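Local coordinates for ethanolamine kinase Pv091845 (Plasmodium vivax, PDB 2QG7), which probably catalyses the phosphorylation of ethanolamine, the first step in making phosphatidylethanolamine from ethanolamine, as a member of the choline/ethanolamine kinase family, at residues T86-C91 with E112-N117; N122-V127 with K135-L140; E181-Y186 with N301-V306. One frame throughout, in Å; residues are numbered along the deposited sequence.

Interaction 1. Residues T86-C91 with E112-N117; sequences TLYIYC and EFQIIN
Tyr88 and Phe113 carry most of this contact, in which helix 84-98 packs against the outermost strand, 112-116, of the five-stranded antiparallel sheet of the kinase-like N-terminal lobe; the axes of helical segment 86-91 and strand 112-116 approach to 9.2 Å. Tyr88 has CG anti to its carbonyl carbon (chi1 -61°), so its ring reaches from the helix obliquely across the strand, its hydroxyl end at Ile115, and slides past the Phe113 side chain, which heads the opposite way. The Phe113 CB sits over one face of the Tyr88 ring, 3.5 Å from Tyr88 CD2, in a CH-pi contact. The relation is then repeated with the roles exchanged: Cys91 CB stands over a face of the Phe113 ring, 3.7 Å from Phe113 CE2, as a second CH-pi contact, while the Cys91 sulfur approaches that ring obliquely.

Ile115, the third main contributor, meets the phenol tip. Its backbone N donates to Tyr88 OH at 3.3 Å with an angle of 160°, the nitrogen lying at the ring edge, near its plane. Ile115 CG2 also touches the hydroxyl oxygen, and Ile115 CD1 reaches Leu87 CD2 at 3.9 Å, the two side chains crossing at about a right angle. The neighbouring residues Gln114 and Ile116 turn their backbone polar groups to strand 122-128, whereas Ile115 N serves the helix from this outermost strand. Because Tyr88 OH has a further, weak hydrogen bond to Glu84, the carboxylate may polarise the phenol and strengthen it as an acceptor for the strand's N-H.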
loop_
_atom_site.group_PDB
_atom_site.type_symbol
_atom_site.label_atom_id
_atom_site.label_comp_id
_atom_site.label_asym_id
_atom_site.label_seq_id
_atom_site.Cartn_x
_atom_site.Cartn_y
_atom_site.Cartn_z
ATOM N N THR D 86 -28.726 -18.390 -7.206
ATOM C CA THR D 86 -28.109 -19.491 -7.940
ATOM C C THR D 86 -27.175 -20.318 -7.020
ATOM O O THR D 86 -27.159 -21.548 -7.096
ATOM C CB THR D 86 -27.374 -18.992 -9.223
ATOM O OG1 THR D 86 -28.234 -18.118 -9.963
ATOM C CG2 THR D 86 -26.997 -20.171 -10.128
ATOM N N LEU D 87 -26.434 -19.627 -6.153
ATOM C CA LEU D 87 -25.573 -20.248 -5.134
ATOM C C LEU D 87 -26.347 -21.201 -4.227
ATOM O O LEU D 87 -25.997 -22.385 -4.114
ATOM C CB LEU D 87 -24.897 -19.159 -4.295
ATOM C CG LEU D 87 -24.169 -19.595 -3.027
ATOM C CD1 LEU D 87 -22.915 -20.428 -3.379
ATOM C CD2 LEU D 87 -23.802 -18.378 -2.224
ATOM N N TYR D 88 -27.417 -20.660 -3.625
ATOM C CA TYR D 88 -28.307 -21.384 -2.734
ATOM C C TYR D 88 -28.976 -22.580 -3.385
ATOM O O TYR D 88 -29.237 -23.578 -2.711
ATOM C CB TYR D 88 -29.369 -20.449 -2.134
ATOM C CG TYR D 88 -28.835 -19.304 -1.305
ATOM C CD1 TYR D 88 -29.584 -18.152 -1.110
ATOM C CD2 TYR D 88 -27.578 -19.370 -0.696
ATOM C CE1 TYR D 88 -29.090 -17.081 -0.324
ATOM C CE2 TYR D 88 -27.073 -18.304 0.083
ATOM C CZ TYR D 88 -27.836 -17.174 0.258
ATOM O OH TYR D 88 -27.332 -16.140 1.011
ATOM N N ILE D 89 -29.289 -22.476 -4.678
ATOM C CA ILE D 89 -29.833 -23.623 -5.428
ATOM C C ILE D 89 -28.748 -24.711 -5.564
ATOM O O ILE D 89 -29.023 -25.909 -5.381
ATOM C CB ILE D 89 -30.342 -23.203 -6.834
ATOM C CG1 ILE D 89 -31.527 -22.239 -6.727
ATOM C CG2 ILE D 89 -30.706 -24.420 -7.687
ATOM C CD1 ILE D 89 -31.763 -21.392 -7.982
ATOM N N TYR D 90 -27.517 -24.281 -5.877
ATOM C CA TYR D 90 -26.368 -25.188 -5.937
ATOM C C TYR D 90 -26.175 -25.877 -4.587
ATOM O O TYR D 90 -25.901 -27.078 -4.515
ATOM C CB TYR D 90 -25.076 -24.460 -6.386
ATOM C CG TYR D 90 -23.968 -25.435 -6.823
ATOM C CD1 TYR D 90 -24.002 -26.048 -8.086
ATOM C CD2 TYR D 90 -22.915 -25.776 -5.955
ATOM C CE1 TYR D 90 -23.022 -26.955 -8.485
ATOM C CE2 TYR D 90 -21.923 -26.672 -6.348
ATOM C CZ TYR D 90 -21.979 -27.258 -7.613
ATOM O OH TYR D 90 -20.996 -28.150 -8.001
ATOM N N CYS D 91 -26.360 -25.091 -3.530
ATOM C CA CYS D 91 -26.303 -25.565 -2.149
ATOM C C CYS D 91 -27.383 -26.557 -1.767
ATOM O O CYS D 91 -27.126 -27.463 -0.974
ATOM C CB CYS D 91 -26.300 -24.386 -1.186
ATOM S SG CYS D 91 -24.710 -23.566 -1.204
ATOM N N GLU D 112 -32.542 -23.229 5.531
ATOM C CA GLU D 112 -32.149 -21.835 5.462
ATOM C C GLU D 112 -30.682 -21.757 5.044
ATOM O O GLU D 112 -29.821 -22.351 5.693
ATOM C CB GLU D 112 -32.342 -21.180 6.840
ATOM C CG GLU D 112 -33.750 -20.616 7.103
ATOM C CD GLU D 112 -33.902 -19.158 6.650
ATOM O OE1 GLU D 112 -33.490 -18.809 5.489
ATOM O OE2 GLU D 112 -34.430 -18.357 7.468
ATOM N N PHE D 113 -30.404 -21.038 3.959
ATOM C CA PHE D 113 -29.037 -20.843 3.498
ATOM C C PHE D 113 -28.602 -19.414 3.700
ATOM O O PHE D 113 -29.310 -18.496 3.306
ATOM C CB PHE D 113 -28.897 -21.203 2.022
ATOM C CG PHE D 113 -29.103 -22.643 1.741
ATOM C CD1 PHE D 113 -30.286 -23.079 1.142
ATOM C CD2 PHE D 113 -28.122 -23.575 2.085
ATOM C CE1 PHE D 113 -30.496 -24.428 0.884
ATOM C CE2 PHE D 113 -28.317 -24.927 1.838
ATOM C CZ PHE D 113 -29.510 -25.353 1.234
ATOM N N GLN D 114 -27.433 -19.232 4.317
ATOM C CA GLN D 114 -26.844 -17.902 4.475
ATOM C C GLN D 114 -25.342 -17.864 4.118
ATOM O O GLN D 114 -24.522 -18.577 4.709
ATOM C CB GLN D 114 -27.136 -17.329 5.877
ATOM C CG GLN D 114 -26.803 -15.829 6.065
ATOM C CD GLN D 114 -27.189 -14.948 4.849
ATOM O OE1 GLN D 114 -26.324 -14.258 4.279
ATOM N NE2 GLN D 114 -28.486 -14.968 4.456
ATOM N N ILE D 115 -25.005 -17.038 3.128
ATOM C CA ILE D 115 -23.609 -16.798 2.764
ATOM C C ILE D 115 -22.875 -16.040 3.875
ATOM O O ILE D 115 -23.230 -14.910 4.227
ATOM C CB ILE D 115 -23.446 -16.093 1.375
ATOM C CG1 ILE D 115 -21.957 -16.107 0.949
ATOM C CG2 ILE D 115 -24.067 -14.675 1.368
ATOM C CD1 ILE D 115 -21.741 -15.545 -0.476
ATOM N N ILE D 116 -21.856 -16.685 4.430
ATOM C CA ILE D 116 -21.100 -16.107 5.538
ATOM C C ILE D 116 -19.630 -15.884 5.158
ATOM O O ILE D 116 -19.130 -16.462 4.180
ATOM C CB ILE D 116 -21.301 -16.925 6.873
ATOM C CG1 ILE D 116 -21.180 -16.013 8.108
ATOM C CG2 ILE D 116 -20.380 -18.176 6.951
ATOM C CD1 ILE D 116 -22.341 -14.958 8.243
ATOM N N ASN D 117 -18.957 -15.044 5.940
ATOM C CA ASN D 117 -17.602 -14.580 5.640
ATOM C C ASN D 117 -16.518 -15.536 6.121
ATOM O O ASN D 117 -15.480 -15.676 5.461
ATOM C CB ASN D 117 -17.391 -13.171 6.214
ATOM C CG ASN D 117 -18.714 -12.355 6.300
ATOM O OD1 ASN D 117 -19.619 -12.488 5.440
ATOM N ND2 ASN D 117 -18.819 -11.517 7.343
#

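Interaction 2. Residues N122-V127 with K135-L140; sequences NILIKV and KYLIRL
Six backbone hydrogen bonds zip strand 122-128 to strand 136-141. Ile123 with Leu140, Ile125 with Ile138 and Val127 with Tyr136 are the antiparallel hydrogen-bonded pairs, each joined by two bonds. The shortest runs from Ile138 N to Ile125 O at 2.6 Å, nearly straight at 174°. Five of the six donors lie in the plane of the accepting carbonyl; Val127 N instead sits well above that of Tyr136 O. Between these pairs, CA-H groups fill in, as where Leu124 CA meets Ile138 O at 3.4 Å.

The pairing forms a beta hairpin, the second and third strands of the five-stranded antiparallel sheet of the kinase-like N-terminal lobe. Its apolar contacts divide between two faces. On the face of Ile125, Val127, Ile138 and Leu140, which helix 84-98 covers, Ile125 CD1 touches Leu140 CD1 at 3.7 Å and Val127 CG2 meets Ile138 CG1 at 3.8 Å, both pairs crossing obliquely. On the other face, Leu124 CD2 packs against Leu137 CD2 at 3.7 Å.

Leu124 CD2 also lies 3.8 Å above the centre of the Arg139 guanidinium plane, the two side chains running side by side. Arg139 extends from a CG anti to its backbone N and then bends at chi3 (-68°). Arg139 NH1 makes a salt bridge to Glu180, while Asn122 OD1 stands at the guanidinium edge, 3.6 Å from Arg139 NH2. Lys126 and Lys135, both extended, point the same way and bring Lys126 NZ to 3.4 Å from Lys135 NZ, a like-charge approach that should be unfavourable if both amines are protonated.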
loop_
_atom_site.group_PDB
_atom_site.type_symbol
_atom_site.label_atom_id
_atom_site.label_comp_id
_atom_site.label_asym_id
_atom_site.label_seq_id
_atom_site.Cartn_x
_atom_site.Cartn_y
_atom_site.Cartn_z
ATOM N N ASN D 122 -12.295 -19.032 -0.654
ATOM C CA ASN D 122 -13.368 -19.997 -0.440
ATOM C C ASN D 122 -14.675 -19.234 -0.368
ATOM O O ASN D 122 -14.682 -18.018 -0.097
ATOM C CB ASN D 122 -13.175 -20.728 0.897
ATOM C CG ASN D 122 -11.789 -21.394 1.029
ATOM O OD1 ASN D 122 -11.128 -21.270 2.083
ATOM N ND2 ASN D 122 -11.349 -22.112 -0.029
ATOM N N ILE D 123 -15.773 -19.957 -0.617
ATOM C CA ILE D 123 -17.120 -19.455 -0.333
ATOM C C ILE D 123 -17.728 -20.319 0.768
ATOM O O ILE D 123 -17.753 -21.553 0.646
ATOM C CB ILE D 123 -18.009 -19.465 -1.588
ATOM C CG1 ILE D 123 -17.261 -18.768 -2.737
ATOM C CG2 ILE D 123 -19.355 -18.811 -1.293
ATOM C CD1 ILE D 123 -17.733 -19.142 -4.168
ATOM N N LEU D 124 -18.180 -19.663 1.844
ATOM C CA LEU D 124 -18.790 -20.347 2.990
ATOM C C LEU D 124 -20.294 -20.131 3.097
ATOM O O LEU D 124 -20.775 -18.994 3.117
ATOM C CB LEU D 124 -18.125 -19.938 4.310
ATOM C CG LEU D 124 -16.787 -20.601 4.619
ATOM C CD1 LEU D 124 -16.131 -19.950 5.846
ATOM C CD2 LEU D 124 -16.953 -22.115 4.784
ATOM N N ILE D 125 -21.028 -21.238 3.182
ATOM C CA ILE D 125 -22.475 -21.164 3.246
ATOM C C ILE D 125 -22.993 -21.971 4.424
ATOM O O ILE D 125 -22.818 -23.202 4.483
ATOM C CB ILE D 125 -23.189 -21.589 1.918
ATOM C CG1 ILE D 125 -22.546 -20.907 0.691
ATOM C CG2 ILE D 125 -24.720 -21.322 1.998
ATOM C CD1 ILE D 125 -21.394 -21.726 0.051
ATOM N N LYS D 126 -23.612 -21.225 5.350
ATOM C CA LYS D 126 -24.276 -21.738 6.550
ATOM C C LYS D 126 -25.654 -22.327 6.179
ATOM O O LYS D 126 -26.458 -21.683 5.507
ATOM C CB LYS D 126 -24.426 -20.582 7.557
ATOM C CG LYS D 126 -25.463 -20.803 8.700
ATOM C CD LYS D 126 -25.450 -19.613 9.670
ATOM C CE LYS D 126 -26.078 -20.034 11.021
ATOM N NZ LYS D 126 -26.132 -18.953 12.061
ATOM N N VAL D 127 -25.896 -23.560 6.606
ATOM C CA VAL D 127 -27.127 -24.285 6.309
ATOM C C VAL D 127 -27.870 -24.510 7.623
ATOM O O VAL D 127 -27.340 -25.147 8.526
ATOM C CB VAL D 127 -26.835 -25.673 5.647
ATOM C CG1 VAL D 127 -28.127 -26.378 5.236
ATOM C CG2 VAL D 127 -25.903 -25.528 4.464
ATOM N N LYS D 135 -27.215 -27.300 12.448
ATOM C CA LYS D 135 -26.522 -26.455 11.486
ATOM C C LYS D 135 -25.306 -27.125 10.863
ATOM O O LYS D 135 -24.503 -27.765 11.553
ATOM C CB LYS D 135 -26.180 -25.107 12.108
ATOM C CG LYS D 135 -27.432 -24.446 12.792
ATOM C CD LYS D 135 -27.012 -23.033 13.291
ATOM C CE LYS D 135 -28.263 -22.404 14.017
ATOM N NZ LYS D 135 -27.883 -20.861 14.311
ATOM N N TYR D 136 -25.205 -26.993 9.540
ATOM C CA TYR D 136 -24.058 -27.480 8.752
ATOM C C TYR D 136 -23.406 -26.304 8.044
ATOM O O TYR D 136 -23.902 -25.180 8.112
ATOM C CB TYR D 136 -24.482 -28.567 7.746
ATOM C CG TYR D 136 -25.235 -29.728 8.383
ATOM C CD1 TYR D 136 -26.634 -29.720 8.486
ATOM C CD2 TYR D 136 -24.544 -30.832 8.902
ATOM C CE1 TYR D 136 -27.316 -30.782 9.092
ATOM C CE2 TYR D 136 -25.221 -31.890 9.507
ATOM C CZ TYR D 136 -26.598 -31.859 9.596
ATOM O OH TYR D 136 -27.251 -32.920 10.185
ATOM N N LEU D 137 -22.279 -26.562 7.390
ATOM C CA LEU D 137 -21.532 -25.524 6.675
ATOM C C LEU D 137 -21.086 -26.081 5.327
ATOM O O LEU D 137 -20.553 -27.213 5.253
ATOM C CB LEU D 137 -20.317 -25.075 7.509
ATOM C CG LEU D 137 -19.470 -23.884 7.060
ATOM C CD1 LEU D 137 -20.268 -22.597 7.166
ATOM C CD2 LEU D 137 -18.191 -23.772 7.900
ATOM N N ILE D 138 -21.324 -25.314 4.258
ATOM C CA ILE D 138 -20.824 -25.719 2.963
ATOM C C ILE D 138 -19.647 -24.834 2.597
ATOM O O ILE D 138 -19.728 -23.603 2.669
ATOM C CB ILE D 138 -21.901 -25.693 1.852
ATOM C CG1 ILE D 138 -23.074 -26.602 2.219
ATOM C CG2 ILE D 138 -21.302 -26.124 0.513
ATOM C CD1 ILE D 138 -24.220 -26.546 1.226
ATOM N N ARG D 139 -18.551 -25.487 2.223
ATOM C CA ARG D 139 -17.371 -24.793 1.786
ATOM C C ARG D 139 -17.115 -25.150 0.334
ATOM O O ARG D 139 -16.938 -26.325 -0.023
ATOM C CB ARG D 139 -16.173 -25.160 2.669
ATOM C CG ARG D 139 -14.936 -24.320 2.419
ATOM C CD ARG D 139 -13.734 -24.909 3.119
ATOM N NE ARG D 139 -13.838 -24.818 4.574
ATOM C CZ ARG D 139 -13.556 -23.731 5.298
ATOM N NH1 ARG D 139 -13.693 -23.777 6.620
ATOM N NH2 ARG D 139 -13.144 -22.595 4.721
ATOM N N LEU D 140 -17.116 -24.115 -0.498
ATOM C CA LEU D 140 -16.908 -24.256 -1.931
ATOM C C LEU D 140 -15.579 -23.618 -2.270
ATOM O O LEU D 140 -15.345 -22.442 -1.966
ATOM C CB LEU D 140 -18.055 -23.598 -2.709
ATOM C CG LEU D 140 -19.470 -24.167 -2.508
ATOM C CD1 LEU D 140 -20.474 -23.306 -3.215
ATOM C CD2 LEU D 140 -19.588 -25.590 -3.040
#

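Interaction 3. Residues E181-Y186 with N301-V306; sequences EFMDGY and NIINTV
A short antiparallel bridge joins the segment that leaves the five-stranded sheet to a strand of a second, smaller sheet. Tyr186 and Asn304 form its hydrogen-bonded pair. Asn304 N donates to Tyr186 O at 2.8 Å, in the carbonyl plane, whereas Tyr186 N reaches Asn304 O at 3.1 Å from above the plane of that carbonyl.

The side chains of the pair run alongside each other. Tyr186 has CG in the crowded position between its backbone N and carbonyl carbon (chi1 73°), which lays the ring against its partner: Asn304 CB lies over one ring face, toward the rim, as a CH-pi contact. The Asn304 amide, turned 66° from the ring, sends Asn304 ND2 to Tyr186 OH at 2.9 Å, with the oxygen in the amide plane. ND2 also donates to Asp345 and OD1 weakly accepts from Ser346, fixing the amide's rotation.

Segment 181-186 runs into edge strand 186-187 of the three-stranded sheet whose middle strand is 302-304, consistent with the hinge that links the two lobes in kinase-like folds. Beside the bridge, Thr305 OG1 donates to Asp184 O at 2.6 Å, in the carbonyl plane. Gly185 follows with backbone angles suited to glycine, and its CA comes to 4.0 Å from Thr305 CA; a CB at this position would clash with Thr305 OG1 and Ile303 CG2. The Met183 side chain, bent at chi3, crosses that of Ile303 obliquely and puts Met183 CE 3.8 Å from Ile303 CG2. Val306 CG2 stands at the edge of the Tyr186 ring, 4.1 Å from Tyr186 CE1.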
loop_
_atom_site.group_PDB
_atom_site.type_symbol
_atom_site.label_atom_id
_atom_site.label_comp_id
_atom_site.label_asym_id
_atom_site.label_seq_id
_atom_site.Cartn_x
_atom_site.Cartn_y
_atom_site.Cartn_z
ATOM N N GLU D 181 -18.973 -29.378 9.826
ATOM C CA GLU D 181 -19.694 -29.059 11.051
ATOM C C GLU D 181 -19.642 -27.574 11.290
ATOM O O GLU D 181 -18.564 -26.964 11.251
ATOM C CB GLU D 181 -19.031 -29.786 12.228
ATOM C CG GLU D 181 -19.857 -29.873 13.482
ATOM C CD GLU D 181 -19.123 -30.554 14.652
ATOM O OE1 GLU D 181 -19.141 -29.966 15.759
ATOM O OE2 GLU D 181 -18.547 -31.668 14.481
ATOM N N PHE D 182 -20.812 -26.998 11.541
ATOM C CA PHE D 182 -20.906 -25.596 11.864
ATOM C C PHE D 182 -20.442 -25.369 13.289
ATOM O O PHE D 182 -20.777 -26.140 14.217
ATOM C CB PHE D 182 -22.337 -25.092 11.677
ATOM C CG PHE D 182 -22.543 -23.656 12.083
ATOM C CD1 PHE D 182 -22.165 -22.613 11.233
ATOM C CD2 PHE D 182 -23.125 -23.346 13.311
ATOM C CE1 PHE D 182 -22.354 -21.269 11.617
ATOM C CE2 PHE D 182 -23.328 -22.023 13.698
ATOM C CZ PHE D 182 -22.941 -20.978 12.854
ATOM N N MET D 183 -19.656 -24.310 13.462
ATOM C CA MET D 183 -19.257 -23.868 14.786
ATOM C C MET D 183 -19.684 -22.412 14.988
ATOM O O MET D 183 -19.362 -21.531 14.191
ATOM C CB MET D 183 -17.749 -24.033 14.941
ATOM C CG MET D 183 -17.211 -23.753 16.357
ATOM S SD MET D 183 -15.382 -23.669 16.408
ATOM C CE MET D 183 -15.074 -22.340 15.226
ATOM N N ASP D 184 -20.421 -22.165 16.059
ATOM C CA ASP D 184 -20.836 -20.805 16.424
ATOM C C ASP D 184 -19.655 -19.997 16.987
ATOM O O ASP D 184 -18.656 -20.567 17.440
ATOM C CB ASP D 184 -21.964 -20.882 17.456
ATOM C CG ASP D 184 -23.174 -20.034 17.075
ATOM O OD1 ASP D 184 -22.990 -18.830 16.719
ATOM O OD2 ASP D 184 -24.310 -20.591 17.147
ATOM N N GLY D 185 -19.781 -18.669 16.947
ATOM C CA GLY D 185 -18.745 -17.758 17.433
ATOM C C GLY D 185 -18.437 -16.652 16.434
ATOM O O GLY D 185 -18.964 -16.636 15.326
ATOM N N TYR D 186 -17.575 -15.714 16.822
ATOM C CA TYR D 186 -17.241 -14.611 15.938
ATOM C C TYR D 186 -15.738 -14.533 15.652
ATOM O O TYR D 186 -14.897 -14.905 16.504
ATOM C CB TYR D 186 -17.799 -13.300 16.498
ATOM C CG TYR D 186 -17.062 -12.789 17.705
ATOM C CD1 TYR D 186 -17.446 -13.183 18.984
ATOM C CD2 TYR D 186 -15.958 -11.923 17.565
ATOM C CE1 TYR D 186 -16.764 -12.701 20.126
ATOM C CE2 TYR D 186 -15.256 -11.472 18.670
ATOM C CZ TYR D 186 -15.676 -11.851 19.951
ATOM O OH TYR D 186 -15.016 -11.402 21.060
ATOM N N ASN D 301 -9.158 -16.009 10.944
ATOM C CA ASN D 301 -9.047 -17.457 11.188
ATOM C C ASN D 301 -9.104 -17.904 12.659
ATOM O O ASN D 301 -8.958 -19.079 12.958
ATOM C CB ASN D 301 -7.803 -17.996 10.490
ATOM C CG ASN D 301 -8.058 -18.269 9.021
ATOM O OD1 ASN D 301 -9.202 -18.270 8.622
ATOM N ND2 ASN D 301 -7.010 -18.481 8.224
ATOM N N ILE D 302 -9.340 -16.949 13.563
ATOM C CA ILE D 302 -9.415 -17.195 14.994
ATOM C C ILE D 302 -10.793 -16.776 15.485
ATOM O O ILE D 302 -11.173 -15.644 15.360
ATOM C CB ILE D 302 -8.293 -16.452 15.759
ATOM C CG1 ILE D 302 -6.924 -16.800 15.193
ATOM C CG2 ILE D 302 -8.322 -16.779 17.253
ATOM C CD1 ILE D 302 -5.842 -15.838 15.602
ATOM N N ILE D 303 -11.528 -17.732 16.041
ATOM C CA ILE D 303 -12.951 -17.580 16.392
ATOM C C ILE D 303 -13.090 -17.576 17.908
ATOM O O ILE D 303 -12.538 -18.440 18.594
ATOM C CB ILE D 303 -13.794 -18.772 15.775
ATOM C CG1 ILE D 303 -13.461 -18.977 14.274
ATOM C CG2 ILE D 303 -15.303 -18.637 16.064
ATOM C CD1 ILE D 303 -13.913 -17.824 13.315
ATOM N N ASN D 304 -13.793 -16.579 18.433
ATOM C CA ASN D 304 -14.108 -16.547 19.846
ATOM C C ASN D 304 -15.530 -17.030 20.057
ATOM O O ASN D 304 -16.470 -16.332 19.693
ATOM C CB ASN D 304 -13.980 -15.128 20.407
ATOM C CG ASN D 304 -14.244 -15.071 21.887
ATOM O OD1 ASN D 304 -14.130 -16.075 22.577
ATOM N ND2 ASN D 304 -14.584 -13.915 22.381
ATOM N N THR D 305 -15.689 -18.221 20.631
ATOM C CA THR D 305 -17.023 -18.754 20.930
ATOM C C THR D 305 -17.310 -18.557 22.402
ATOM O O THR D 305 -16.817 -19.317 23.237
ATOM C CB THR D 305 -17.161 -20.231 20.573
ATOM O OG1 THR D 305 -16.721 -20.450 19.214
ATOM C CG2 THR D 305 -18.636 -20.672 20.733
ATOM N N VAL D 306 -18.094 -17.523 22.708
ATOM C CA VAL D 306 -18.337 -17.107 24.091
ATOM C C VAL D 306 -19.344 -18.063 24.766
ATOM O O VAL D 306 -20.471 -18.248 24.276
ATOM C CB VAL D 306 -18.796 -15.617 24.182
ATOM C CG1 VAL D 306 -19.031 -15.204 25.648
ATOM C CG2 VAL D 306 -17.766 -14.697 23.558
#

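In the fold
The three contacts follow one another along the chain and lead from the N-terminal lobe toward the C-terminal lobe. Interactions 1 and 2, with centres about 7 Å apart, share the five-stranded sheet: strands 112-116 and 122-128 are neighbours there, and Phe113 and Cys91 of interaction 1 pack on Val127 and Ile138 of interaction 2. Interaction 3 lies about 14 Å from interaction 2, centre to centre, and touches it through Phe182, against Lys126, Lys135 and Tyr136. Interactions 1 and 3 are about 19 Å apart, centre to centre, and do not touch. Segment 181-186 leads from the five-stranded sheet to strand 302-304, consistent with an interlobe connection in a kinase-like fold.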